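Local structure of Ps01740 (Pseudomonas sp. UW4, 5UIF) at the interface of chains A and B. The protein is a tautomerase-superfamily homologue of cis-3-chloroacrylic acid dehalogenase and probably catalyses related dehalogenation or tautomerisation reactions. Numbering follows the deposited sequence. Chains: chain A/B, Ps01740.

The interface of chains A and B. Residues chain A 49, 52, 55-57; chain B 17-18, 21-22, 43.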
ATOM      1  N   GLY A  49      17.841  -6.466   2.299  1.00 50.85           N
ATOM      2  CA  GLY A  49      18.256  -5.602   3.388  1.00 50.33           C
ATOM      3  C   GLY A  49      17.272  -4.475   3.638  1.00 48.71           C
ATOM      4  O   GLY A  49      17.555  -3.550   4.399  1.00 48.16           O
ATOM      5  N   PHE A  52      12.616  -6.159   7.287  1.00 43.32           N
ATOM      6  CA  PHE A  52      13.039  -6.429   8.655  1.00 42.97           C
ATOM      7  C   PHE A  52      11.969  -7.135   9.478  1.00 43.04           C
ATOM      8  O   PHE A  52      10.776  -6.869   9.333  1.00 42.01           O
ATOM      9  CB  PHE A  52      13.445  -5.127   9.351  1.00 41.20           C
ATOM     10  CG  PHE A  52      14.695  -4.507   8.795  1.00 41.81           C
ATOM     11  CD1 PHE A  52      14.644  -3.695   7.674  1.00 41.57           C
ATOM     12  CD2 PHE A  52      15.921  -4.732   9.398  1.00 42.92           C
ATOM     13  CE1 PHE A  52      15.792  -3.122   7.163  1.00 42.71           C
ATOM     14  CE2 PHE A  52      17.073  -4.161   8.892  1.00 44.19           C
ATOM     15  CZ  PHE A  52      17.009  -3.356   7.774  1.00 43.98           C
ATOM     16  N   GLY A  55      13.468  -6.217  14.159  1.00 44.07           N
ATOM     17  CA  GLY A  55      14.592  -5.302  14.079  1.00 44.36           C
ATOM     18  C   GLY A  55      15.765  -5.804  13.257  1.00 46.19           C
ATOM     19  O   GLY A  55      16.714  -5.063  13.003  1.00 47.56           O
ATOM     20  N   GLN A  56      15.702  -7.064  12.840  1.00 46.51           N
ATOM     21  CA  GLN A  56      16.792  -7.667  12.081  1.00 47.71           C
ATOM     22  C   GLN A  56      16.370  -7.985  10.651  1.00 45.65           C
ATOM     23  O   GLN A  56      15.188  -8.193  10.376  1.00 44.27           O
ATOM     24  CB  GLN A  56      17.286  -8.937  12.779  1.00 51.23           C
ATOM     25  CG  GLN A  56      17.762  -8.713  14.203  1.00 53.77           C
ATOM     26  CD  GLN A  56      18.934  -7.753  14.283  1.00 56.92           C
ATOM     27  OE1 GLN A  56      19.790  -7.724  13.399  1.00 59.75           O
ATOM     28  NE2 GLN A  56      18.974  -6.957  15.345  1.00 57.12           N
ATOM     29  N   VAL A  57      17.346  -8.016   9.748  1.00 45.15           N
ATOM     30  CA  VAL A  57      17.091  -8.335   8.348  1.00 44.09           C
ATOM     31  C   VAL A  57      16.474  -9.720   8.209  1.00 44.22           C
ATOM     32  O   VAL A  57      17.031 -10.711   8.682  1.00 46.73           O
ATOM     33  CB  VAL A  57      18.381  -8.273   7.505  1.00 45.58           C
ATOM     34  CG1 VAL A  57      18.114  -8.758   6.086  1.00 46.29           C
ATOM     35  CG2 VAL A  57      18.943  -6.861   7.495  1.00 44.52           C
TER
ATOM     36  N   ARG B  17      18.399   2.486   7.378  1.00 52.53           N
ATOM     37  CA  ARG B  17      17.307   1.525   7.335  1.00 52.34           C
ATOM     38  C   ARG B  17      17.352   0.611   8.552  1.00 53.55           C
ATOM     39  O   ARG B  17      16.315   0.266   9.117  1.00 52.64           O
ATOM     40  CB  ARG B  17      17.362   0.699   6.050  1.00 54.46           C
ATOM     41  CG  ARG B  17      16.895   1.454   4.820  1.00 53.18           C
ATOM     42  CD  ARG B  17      16.661   0.515   3.653  1.00 55.08           C
ATOM     43  NE  ARG B  17      17.899  -0.080   3.161  1.00 58.89           N
ATOM     44  CZ  ARG B  17      18.682   0.483   2.247  1.00 60.52           C
ATOM     45  NH1 ARG B  17      18.356   1.660   1.728  1.00 58.37           N
ATOM     46  NH2 ARG B  17      19.790  -0.128   1.852  1.00 64.41           N
ATOM     47  N   GLN B  18      18.559   0.227   8.956  1.00 56.19           N
ATOM     48  CA  GLN B  18      18.736  -0.604  10.138  1.00 57.76           C
ATOM     49  C   GLN B  18      18.278   0.147  11.385  1.00 55.44           C
ATOM     50  O   GLN B  18      17.481  -0.370  12.165  1.00 54.95           O
ATOM     51  CB  GLN B  18      20.196  -1.041  10.280  1.00 62.56           C
ATOM     52  CG  GLN B  18      20.487  -1.866  11.527  1.00 65.59           C
ATOM     53  CD  GLN B  18      19.807  -3.225  11.510  1.00 67.56           C
ATOM     54  OE1 GLN B  18      19.727  -3.879  10.471  1.00 69.89           O
ATOM     55  NE2 GLN B  18      19.312  -3.653  12.665  1.00 67.48           N
ATOM     56  N   ALA B  21      14.556   0.610  11.452  1.00 44.80           N
ATOM     57  CA  ALA B  21      13.900  -0.673  11.682  1.00 45.97           C
ATOM     58  C   ALA B  21      13.899  -1.047  13.163  1.00 47.47           C
ATOM     59  O   ALA B  21      12.900  -1.541  13.681  1.00 47.18           O
ATOM     60  CB  ALA B  21      14.569  -1.763  10.864  1.00 48.19           C
ATOM     61  N   GLU B  22      15.020  -0.807  13.838  1.00 49.27           N
ATOM     62  CA  GLU B  22      15.135  -1.117  15.261  1.00 51.18           C
ATOM     63  C   GLU B  22      14.303  -0.178  16.126  1.00 48.32           C
ATOM     64  O   GLU B  22      13.594  -0.626  17.027  1.00 49.24           O
ATOM     65  CB  GLU B  22      16.597  -1.065  15.715  1.00 55.67           C
ATOM     66  CG  GLU B  22      17.547  -1.893  14.869  1.00 60.95           C
ATOM     67  CD  GLU B  22      18.994  -1.776  15.318  1.00 66.85           C
ATOM     68  OE1 GLU B  22      19.252  -1.110  16.345  1.00 68.57           O
ATOM     69  OE2 GLU B  22      19.875  -2.359  14.650  1.00 70.71           O
ATOM     70  N   PHE B  43      11.103  -1.349   3.673  1.00 44.91           N
ATOM     71  CA  PHE B  43      11.585  -0.126   3.043  1.00 45.44           C
ATOM     72  C   PHE B  43      11.471  -0.203   1.523  1.00 50.21           C
ATOM     73  O   PHE B  43      12.153  -0.997   0.876  1.00 54.23           O
ATOM     74  CB  PHE B  43      13.034   0.151   3.450  1.00 45.31           C
ATOM     75  CG  PHE B  43      13.210   0.418   4.918  1.00 42.46           C
ATOM     76  CD1 PHE B  43      13.551  -0.605   5.787  1.00 43.56           C
ATOM     77  CD2 PHE B  43      13.029   1.693   5.430  1.00 38.75           C
ATOM     78  CE1 PHE B  43      13.712  -0.360   7.138  1.00 41.15           C
ATOM     79  CE2 PHE B  43      13.187   1.942   6.780  1.00 36.67           C
ATOM     80  CZ  PHE B  43      13.529   0.915   7.635  1.00 37.82           C
TER
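The phenyl ring of A:Phe52, carried on the short strand 51-53, is seated against chain B where helix 14-32 meets strand 40-46; its CG stands anti to the carbonyl carbon. B:Ala21 presents its methyl to one face, CB lying 3.6 Å from the centroid of the A:Phe52 ring and displaced toward the rim near CG. B:Phe43 stands almost perpendicular, planes 86° apart, in an edge-to-face pair: it brings its CD1/CE1 edge up to the CD1/CE1 side of A:Phe52, on the same side of that ring as the methyl, and its CE1 approaches A:Phe52 CE1 at 3.5 Å. On the other flank the ring meets B:Gln18, whose CG is anti to the backbone N (chi1 177°) and whose chain bends at chi2, so that the carboxamide crosses the aromatic at about a right angle with OE1 turned toward the CE2 rim. From the same amide, NE2 donates a hydrogen bond to the carbonyl O of A:Gly55 at 3.0 Å, nearly along the C=O axis but bent at the hydrogen (131°), with the acceptor tilted from the amide plane. B:Glu22, one turn further along the helix from B:Gln18, extends its chain past CG and accepts from NE2 through the anti lone pair of OE2, a hydrogen bond that, with the one to A:Gly55, would hold the amide's rotation. Apolar seating and backbone recognition thus join the 51-57 segment of A to the helix of B, one part of a larger interface that likely supports the trimer.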